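Local coordinates for protein endoglucanase (PDB 1UWW) that hydrolyses internal beta-1,4-glucosidic linkages in cellulose and related beta-glucans, here represented by its family 28 carbohydrate-binding module, which targets non-crystalline cellulose, at residues Ala104-Leu109 / Ala171-Asp176; Gln121-Tyr126 / Arg152-Ile157. All blocks are in the same frame, centred on the assembly; numbering follows the deposited sequence.

Both contacts belong to the carbohydrate-binding module, a beta sandwich of two antiparallel sheets, and both involve its five-stranded sheet. Contact 1 pairs strand 104-111 with strand 165-173 inside that sheet. Contact 2 lies about 18 Å away, centre to centre, where the broken outer strand 120-129 meets the loop that follows strand 142-150 of the other sheet. Along the chain contact 2 is nested within the loop that contact 1 closes: 104-109, 121-126, 152-157, 171-176. Strands 104-111 and 120-129 are neighbours, so the contacts touch directly, with Asn108 ND2 3.0 Å from Thr125 OG1. Both also reach the second subunit, so one sheet links the two contacts to the subunit interface.

Contact 1 of 2, residues Ala104-Leu109 / Ala171-Asp176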
ATOM      1  N   ALA A 104      -8.306  -2.218  -9.429  1.00 17.37           N
ATOM      2  CA  ALA A 104      -6.859  -2.116  -9.391  1.00 17.74           C
ATOM      3  C   ALA A 104      -6.292  -3.318  -8.671  1.00 17.94           C
ATOM      4  O   ALA A 104      -7.037  -4.131  -8.108  1.00 17.87           O
ATOM      5  CB  ALA A 104      -6.430  -0.786  -8.724  1.00 18.36           C
HETATM    6  N   MSE A 105      -4.972  -3.418  -8.693  1.00 17.98           N
HETATM    7  CA  MSE A 105      -4.223  -4.464  -8.006  1.00 18.49           C
HETATM    8  C   MSE A 105      -3.090  -3.769  -7.246  1.00 17.51           C
HETATM    9  O   MSE A 105      -2.378  -2.973  -7.864  1.00 18.58           O
HETATM   10  CB  MSE A 105      -3.627  -5.414  -9.027  1.00 19.88           C
HETATM   11  CG  MSE A 105      -2.753  -6.524  -8.449  1.00 17.45           C
HETATM   12 SE   MSE A 105      -1.912  -7.641  -9.807  1.00 25.48          SE
HETATM   13  CE  MSE A 105      -3.241  -8.551  -9.995  1.00 24.69           C
ATOM     14  N   ASN A 106      -2.915  -4.087  -5.962  1.00 17.93           N
ATOM     15  CA  ASN A 106      -1.864  -3.549  -5.111  1.00 18.01           C
ATOM     16  C   ASN A 106      -0.814  -4.613  -4.897  1.00 18.62           C
ATOM     17  O   ASN A 106      -1.125  -5.685  -4.334  1.00 20.31           O
ATOM     18  CB  ASN A 106      -2.413  -3.116  -3.748  1.00 18.50           C
ATOM     19  CG  ASN A 106      -3.122  -1.767  -3.768  1.00 19.39           C
ATOM     20  OD1 ASN A 106      -3.834  -1.417  -2.789  1.00 23.61           O
ATOM     21  ND2 ASN A 106      -2.926  -1.009  -4.806  1.00 19.74           N
ATOM     22  N   ILE A 107       0.422  -4.316  -5.275  1.00 17.22           N
ATOM     23  CA  ILE A 107       1.550  -5.220  -5.087  1.00 17.08           C
ATOM     24  C   ILE A 107       2.363  -4.755  -3.871  1.00 16.36           C
ATOM     25  O   ILE A 107       2.804  -3.589  -3.821  1.00 16.94           O
ATOM     26  CB  ILE A 107       2.430  -5.261  -6.359  1.00 17.57           C
ATOM     27  CG1 ILE A 107       1.578  -5.740  -7.540  1.00 18.89           C
ATOM     28  CG2 ILE A 107       3.617  -6.165  -6.128  1.00 18.67           C
ATOM     29  CD1 ILE A 107       2.324  -5.772  -8.832  1.00 19.70           C
ATOM     30  N   ASN A 108       2.548  -5.635  -2.886  1.00 16.40           N
ATOM     31  CA  ASN A 108       3.347  -5.355  -1.708  1.00 17.19           C
ATOM     32  C   ASN A 108       4.471  -6.337  -1.554  1.00 17.71           C
ATOM     33  O   ASN A 108       4.433  -7.457  -2.035  1.00 16.89           O
ATOM     34  CB  ASN A 108       2.470  -5.380  -0.450  1.00 18.57           C
ATOM     35  CG  ASN A 108       1.577  -4.138  -0.323  1.00 21.55           C
ATOM     36  OD1 ASN A 108       0.386  -4.232  -0.533  1.00 26.01           O
ATOM     37  ND2 ASN A 108       2.195  -2.957  -0.083  1.00 22.42           N
ATOM     38  N   LEU A 109       5.529  -5.875  -0.912  1.00 17.85           N
ATOM     39  CA  LEU A 109       6.751  -6.642  -0.735  1.00 18.08           C
ATOM     40  C   LEU A 109       7.052  -6.738   0.753  1.00 18.07           C
ATOM     41  O   LEU A 109       7.122  -5.721   1.449  1.00 17.63           O
ATOM     42  CB  LEU A 109       7.877  -5.920  -1.455  1.00 19.04           C
ATOM     43  CG  LEU A 109       9.286  -6.477  -1.333  1.00 21.16           C
ATOM     44  CD1 LEU A 109       9.415  -7.820  -1.991  1.00 22.39           C
ATOM     45  CD2 LEU A 109      10.315  -5.502  -1.968  1.00 22.67           C
ATOM     46  N   ALA A 171      -2.633  -8.015  -4.364  1.00 16.56           N
ATOM     47  CA  ALA A 171      -3.951  -7.862  -3.731  1.00 17.34           C
ATOM     48  C   ALA A 171      -4.973  -7.168  -4.622  1.00 17.96           C
ATOM     49  O   ALA A 171      -4.677  -6.223  -5.333  1.00 18.21           O
ATOM     50  CB  ALA A 171      -3.803  -7.092  -2.444  1.00 18.06           C
ATOM     51  N   ASP A 172      -6.206  -7.648  -4.545  1.00 18.50           N
ATOM     52  CA  ASP A 172      -7.353  -7.097  -5.248  1.00 19.10           C
ATOM     53  C   ASP A 172      -7.779  -5.770  -4.646  1.00 19.05           C
ATOM     54  O   ASP A 172      -7.908  -5.649  -3.425  1.00 21.26           O
ATOM     55  CB  ASP A 172      -8.490  -8.112  -5.106  1.00 18.84           C
ATOM     56  CG  ASP A 172      -9.694  -7.814  -5.962  1.00 20.78           C
ATOM     57  OD1 ASP A 172      -9.653  -7.003  -6.892  1.00 19.76           O
ATOM     58  OD2 ASP A 172     -10.756  -8.436  -5.690  1.00 23.55           O
ATOM     59  N   VAL A 173      -8.055  -4.794  -5.498  1.00 18.12           N
ATOM     60  CA  VAL A 173      -8.688  -3.544  -5.102  1.00 19.56           C
ATOM     61  C   VAL A 173      -9.939  -3.366  -5.965  1.00 18.77           C
ATOM     62  O   VAL A 173      -9.938  -2.670  -6.968  1.00 18.31           O
ATOM     63  CB  VAL A 173      -7.754  -2.331  -5.321  1.00 20.12           C
ATOM     64  CG1 VAL A 173      -8.372  -1.084  -4.722  1.00 21.03           C
ATOM     65  CG2 VAL A 173      -6.352  -2.576  -4.738  1.00 20.23           C
ATOM     66  N   GLU A 174     -11.014  -4.029  -5.545  1.00 19.76           N
ATOM     67  CA  GLU A 174     -12.317  -3.915  -6.204  1.00 20.74           C
ATOM     68  C   GLU A 174     -12.277  -4.231  -7.722  1.00 20.83           C
ATOM     69  O   GLU A 174     -12.959  -3.591  -8.527  1.00 20.31           O
ATOM     70  CB  GLU A 174     -12.929  -2.516  -5.964  1.00 22.14           C
ATOM     71  CG  GLU A 174     -13.292  -2.224  -4.509  1.00 26.96           C
ATOM     72  CD  GLU A 174     -13.809  -0.792  -4.265  1.00 33.03           C
ATOM     73  OE1 GLU A 174     -13.976   0.009  -5.229  1.00 38.88           O
ATOM     74  OE2 GLU A 174     -14.043  -0.450  -3.088  1.00 39.18           O
ATOM     75  N   SER A 175     -11.452  -5.197  -8.117  1.00 19.77           N
ATOM     76  CA  SER A 175     -11.246  -5.469  -9.549  1.00 19.11           C
ATOM     77  C   SER A 175     -12.025  -6.696  -9.984  1.00 19.31           C
ATOM     78  O   SER A 175     -12.518  -7.454  -9.162  1.00 20.30           O
ATOM     79  CB  SER A 175      -9.777  -5.709  -9.877  1.00 19.28           C
ATOM     80  OG  SER A 175      -9.416  -7.047  -9.612  1.00 21.11           O
ATOM     81  N   ASP A 176     -12.112  -6.874 -11.301  1.00 18.99           N
ATOM     82  CA  ASP A 176     -12.682  -8.082 -11.884  1.00 19.33           C
ATOM     83  C   ASP A 176     -11.641  -8.844 -12.683  1.00 18.76           C
ATOM     84  O   ASP A 176     -11.969  -9.635 -13.584  1.00 19.57           O
ATOM     85  CB  ASP A 176     -13.924  -7.736 -12.706  1.00 19.75           C
ATOM     86  CG  ASP A 176     -13.646  -6.857 -13.880  1.00 21.03           C
ATOM     87  OD1 ASP A 176     -12.512  -6.349 -14.089  1.00 21.70           O
ATOM     88  OD2 ASP A 176     -14.574  -6.599 -14.711  1.00 23.56           O
TER
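Val173 lays its CG2 methyl over the flat side-chain amide of Asn106, almost directly above CG, with Asn106 OD1 3.4 Å from Val173 CG2. The two side chains cross obliquely. CG2 of Val173 stands beside its own backbone N because CG1 takes the position anti to it (chi1 -172°). Ala104 CB continues this face, 4.0 Å from Val173 CB, and Ala171 CB lies on it too, across the ladder from Asn106. Beneath these groups the backbones form an antiparallel ladder joining two neighbouring strands, 104-111 and 165-173, of the five-stranded sheet of the beta sandwich. Ala104 and Val173 exchange both their bonds, as do Asn106 and Ala171; Asn106 N to Ala171 O is 2.8 Å. Between them Met105 and Asp172 make the non-hydrogen-bonded pair, where Met105 CA offers a CH...O contact to Ala171 O at 3.2 Å. The side chain of Met105, modelled as selenomethionine, leaves by the other face with CG anti to the backbone N (chi1 177°) and packs against Phe93 of the second sheet and Phe170. At the strand end Asp172 closes an Asx motif. Its OD1 takes Ser175 N at 2.8 Å on the syn side and Ser175 OG at 2.7 Å from the opposite face of the carboxylate plane. Asp172 OD2 forms a salt bridge with Lys63. Two donors on one oxygen and a lysine on the other would favour an ionised Asp172 despite its burial. Asn106 OD1 is also hydrogen-bonded to Thr127 OG1 of the second subunit, joining apolar packing within the sheet to a polar bond between chains.

Contact 2 of 2, residues Gln121-Tyr126 / Arg152-Ile157; sequences QAPKTY and RDITNI
Lys124 reaches Asp153 by a chain that starts with CG beside its own backbone N (chi1 -61°) and then bends at chi3 and chi4, the last torsion, 107°, swinging NZ toward the carboxylate. Asp153 likewise holds CG beside its backbone N (chi1 -71°), and the two side chains cross at about a right angle. They meet where the edge strand 120-129 of this beta sandwich is interrupted, next to the loop leaving strand 142-150. The salt bridge uses the anti lone pair of Asp153 OD2, on the side away from OD1. The modelled distance from Lys124 NZ to Asp153 OD2, 2.5 Å, is very short, so the exact geometry of the bridge and the placing of the ammonium group of Lys124 are doubtful. Farther in, the contact is apolar. The ring of Pro123 sets its CG 4.0 Å from Asp153 CB, also crosswise, and its CD 4.0 Å from Ile154 CG1. Ile154 carries on from there, its outer branch passing the backbone of residues 121-122 and ending with CD1 3.9 Å from Ala122 CA. The same side chain also packs on Val120, so it packs against the strand just before the break. The loop has its own fastenings: Asp153 N bonds to Asn150 OD1, and Ile154 O accepts from Arg83. At the subunit interface, Gln121 NE2 donates to Pro123 O of the second subunit, while the Thr125 hydroxyls of the two chains bond to each other. The backbone at the strand edge meets the isoleucine too, Gln121 O resting 3.9 Å from Ile154 CG1.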
ATOM      1  N   GLN A 121       8.039  -4.609   5.884  1.00 20.27           N
ATOM      2  CA  GLN A 121       7.321  -4.384   4.654  1.00 20.02           C
ATOM      3  C   GLN A 121       7.839  -3.138   3.966  1.00 20.06           C
ATOM      4  O   GLN A 121       8.079  -2.116   4.616  1.00 20.02           O
ATOM      5  CB  GLN A 121       5.843  -4.224   4.995  1.00 21.62           C
ATOM      6  CG  GLN A 121       4.910  -4.171   3.824  1.00 23.04           C
ATOM      7  CD  GLN A 121       3.453  -4.299   4.230  1.00 23.53           C
ATOM      8  OE1 GLN A 121       3.146  -4.835   5.302  1.00 27.51           O
ATOM      9  NE2 GLN A 121       2.561  -3.848   3.357  1.00 25.08           N
ATOM     10  N   ALA A 122       8.014  -3.167   2.651  1.00 19.03           N
ATOM     11  CA  ALA A 122       8.375  -1.958   1.945  1.00 19.31           C
ATOM     12  C   ALA A 122       7.215  -0.980   2.121  1.00 19.58           C
ATOM     13  O   ALA A 122       6.035  -1.359   1.951  1.00 18.90           O
ATOM     14  CB  ALA A 122       8.620  -2.226   0.494  1.00 19.84           C
ATOM     15  N   PRO A 123       7.494   0.255   2.535  1.00 19.39           N
ATOM     16  CA  PRO A 123       6.405   1.160   2.855  1.00 20.31           C
ATOM     17  C   PRO A 123       5.482   1.542   1.726  1.00 20.52           C
ATOM     18  O   PRO A 123       4.299   1.744   1.964  1.00 22.03           O
ATOM     19  CB  PRO A 123       7.123   2.377   3.452  1.00 20.31           C
ATOM     20  CG  PRO A 123       8.470   2.304   3.071  1.00 23.74           C
ATOM     21  CD  PRO A 123       8.806   0.844   2.879  1.00 19.53           C
ATOM     22  N   LYS A 124       5.965   1.608   0.497  1.00 20.10           N
ATOM     23  CA  LYS A 124       5.166   2.078  -0.631  1.00 21.87           C
ATOM     24  C   LYS A 124       4.593   0.930  -1.459  1.00 21.59           C
ATOM     25  O   LYS A 124       5.319   0.110  -1.992  1.00 22.86           O
ATOM     26  CB  LYS A 124       5.987   3.004  -1.521  1.00 23.05           C
ATOM     27  CG  LYS A 124       6.455   4.236  -0.782  1.00 27.94           C
ATOM     28  CD  LYS A 124       7.775   4.777  -1.323  1.00 32.22           C
ATOM     29  CE  LYS A 124       8.751   5.075  -0.205  1.00 34.10           C
ATOM     30  NZ  LYS A 124       9.853   4.102  -0.115  1.00 35.44           N
ATOM     31  N   THR A 125       3.278   0.892  -1.559  1.00 21.01           N
ATOM     32  CA  THR A 125       2.583  -0.042  -2.423  1.00 21.16           C
ATOM     33  C   THR A 125       2.743   0.324  -3.904  1.00 21.20           C
ATOM     34  O   THR A 125       2.710   1.516  -4.228  1.00 22.43           O
ATOM     35  CB  THR A 125       1.138   0.050  -2.012  1.00 21.00           C
ATOM     36  OG1 THR A 125       1.043  -0.286  -0.618  1.00 21.22           O
ATOM     37  CG2 THR A 125       0.277  -0.960  -2.767  1.00 22.41           C
ATOM     38  N   TYR A 126       2.931  -0.666  -4.781  1.00 20.14           N
ATOM     39  CA  TYR A 126       2.937  -0.486  -6.231  1.00 19.31           C
ATOM     40  C   TYR A 126       1.554  -0.859  -6.752  1.00 18.93           C
ATOM     41  O   TYR A 126       1.121  -1.998  -6.625  1.00 20.03           O
ATOM     42  CB  TYR A 126       4.009  -1.360  -6.916  1.00 20.63           C
ATOM     43  CG  TYR A 126       4.143  -1.078  -8.391  1.00 20.83           C
ATOM     44  CD1 TYR A 126       3.276  -1.652  -9.304  1.00 22.80           C
ATOM     45  CD2 TYR A 126       5.083  -0.156  -8.858  1.00 22.45           C
ATOM     46  CE1 TYR A 126       3.357  -1.377 -10.645  1.00 23.93           C
ATOM     47  CE2 TYR A 126       5.175   0.146 -10.212  1.00 23.08           C
ATOM     48  CZ  TYR A 126       4.294  -0.492 -11.108  1.00 23.66           C
ATOM     49  OH  TYR A 126       4.327  -0.241 -12.464  1.00 30.27           O
ATOM     50  N   ARG A 152      15.268   0.765   0.263  1.00 19.20           N
ATOM     51  CA  ARG A 152      16.127   1.705   0.987  1.00 19.81           C
ATOM     52  C   ARG A 152      15.339   2.355   2.119  1.00 21.15           C
ATOM     53  O   ARG A 152      15.887   2.609   3.201  1.00 22.00           O
ATOM     54  CB  ARG A 152      16.678   2.734   0.008  1.00 20.18           C
ATOM     55  CG  ARG A 152      17.633   3.761   0.619  1.00 20.63           C
ATOM     56  CD  ARG A 152      18.740   3.171   1.438  1.00 21.64           C
ATOM     57  NE  ARG A 152      19.417   2.058   0.785  1.00 20.18           N
ATOM     58  CZ  ARG A 152      20.220   1.214   1.421  1.00 21.53           C
ATOM     59  NH1 ARG A 152      20.464   1.384   2.714  1.00 21.33           N
ATOM     60  NH2 ARG A 152      20.784   0.182   0.815  1.00 19.62           N
ATOM     61  N   ASP A 153      14.044   2.541   1.903  1.00 21.92           N
ATOM     62  CA  ASP A 153      13.162   3.198   2.868  1.00 23.44           C
ATOM     63  C   ASP A 153      12.688   2.308   4.007  1.00 23.73           C
ATOM     64  O   ASP A 153      11.953   2.785   4.889  1.00 26.40           O
ATOM     65  CB  ASP A 153      11.996   3.856   2.125  1.00 25.33           C
ATOM     66  CG  ASP A 153      12.447   5.087   1.324  1.00 28.38           C
ATOM     67  OD1 ASP A 153      13.591   5.555   1.552  1.00 36.86           O
ATOM     68  OD2 ASP A 153      11.764   5.636   0.441  1.00 33.21           O
ATOM     69  N   ILE A 154      13.123   1.053   4.067  1.00 22.01           N
ATOM     70  CA  ILE A 154      12.833   0.200   5.222  1.00 21.18           C
ATOM     71  C   ILE A 154      13.853   0.509   6.297  1.00 22.46           C
ATOM     72  O   ILE A 154      14.999   0.102   6.207  1.00 22.36           O
ATOM     73  CB  ILE A 154      12.855  -1.311   4.829  1.00 20.84           C
ATOM     74  CG1 ILE A 154      11.812  -1.612   3.743  1.00 21.18           C
ATOM     75  CG2 ILE A 154      12.561  -2.213   6.033  1.00 21.10           C
ATOM     76  CD1 ILE A 154      11.910  -2.990   3.132  1.00 21.57           C
ATOM     77  N   THR A 155      13.418   1.194   7.349  1.00 23.35           N
ATOM     78  CA  THR A 155      14.335   1.582   8.419  1.00 24.31           C
ATOM     79  C   THR A 155      14.586   0.500   9.432  1.00 24.07           C
ATOM     80  O   THR A 155      15.584   0.591  10.146  1.00 25.11           O
ATOM     81  CB  THR A 155      13.853   2.819   9.166  1.00 24.46           C
ATOM     82  OG1 THR A 155      12.583   2.555   9.782  1.00 26.56           O
ATOM     83  CG2 THR A 155      13.642   3.985   8.203  1.00 25.20           C
ATOM     84  N   ASN A 156      13.738  -0.523   9.500  1.00 24.19           N
ATOM     85  CA  ASN A 156      13.921  -1.590  10.490  1.00 25.65           C
ATOM     86  C   ASN A 156      14.737  -2.760   9.976  1.00 24.93           C
ATOM     87  O   ASN A 156      14.705  -3.857  10.541  1.00 26.87           O
ATOM     88  CB  ASN A 156      12.580  -2.089  11.006  1.00 26.25           C
ATOM     89  CG  ASN A 156      12.147  -1.373  12.259  1.00 29.78           C
ATOM     90  OD1 ASN A 156      12.958  -1.101  13.160  1.00 34.78           O
ATOM     91  ND2 ASN A 156      10.870  -1.085  12.338  1.00 29.49           N
ATOM     92  N   ILE A 157      15.460  -2.537   8.885  1.00 22.62           N
ATOM     93  CA  ILE A 157      16.533  -3.444   8.508  1.00 22.17           C
ATOM     94  C   ILE A 157      17.778  -2.615   8.284  1.00 21.54           C
ATOM     95  O   ILE A 157      17.722  -1.408   8.149  1.00 22.38           O
ATOM     96  CB  ILE A 157      16.217  -4.302   7.239  1.00 21.23           C
ATOM     97  CG1 ILE A 157      16.112  -3.424   5.992  1.00 21.42           C
ATOM     98  CG2 ILE A 157      14.962  -5.184   7.447  1.00 22.51           C
ATOM     99  CD1 ILE A 157      15.791  -4.168   4.727  1.00 22.51           C
TER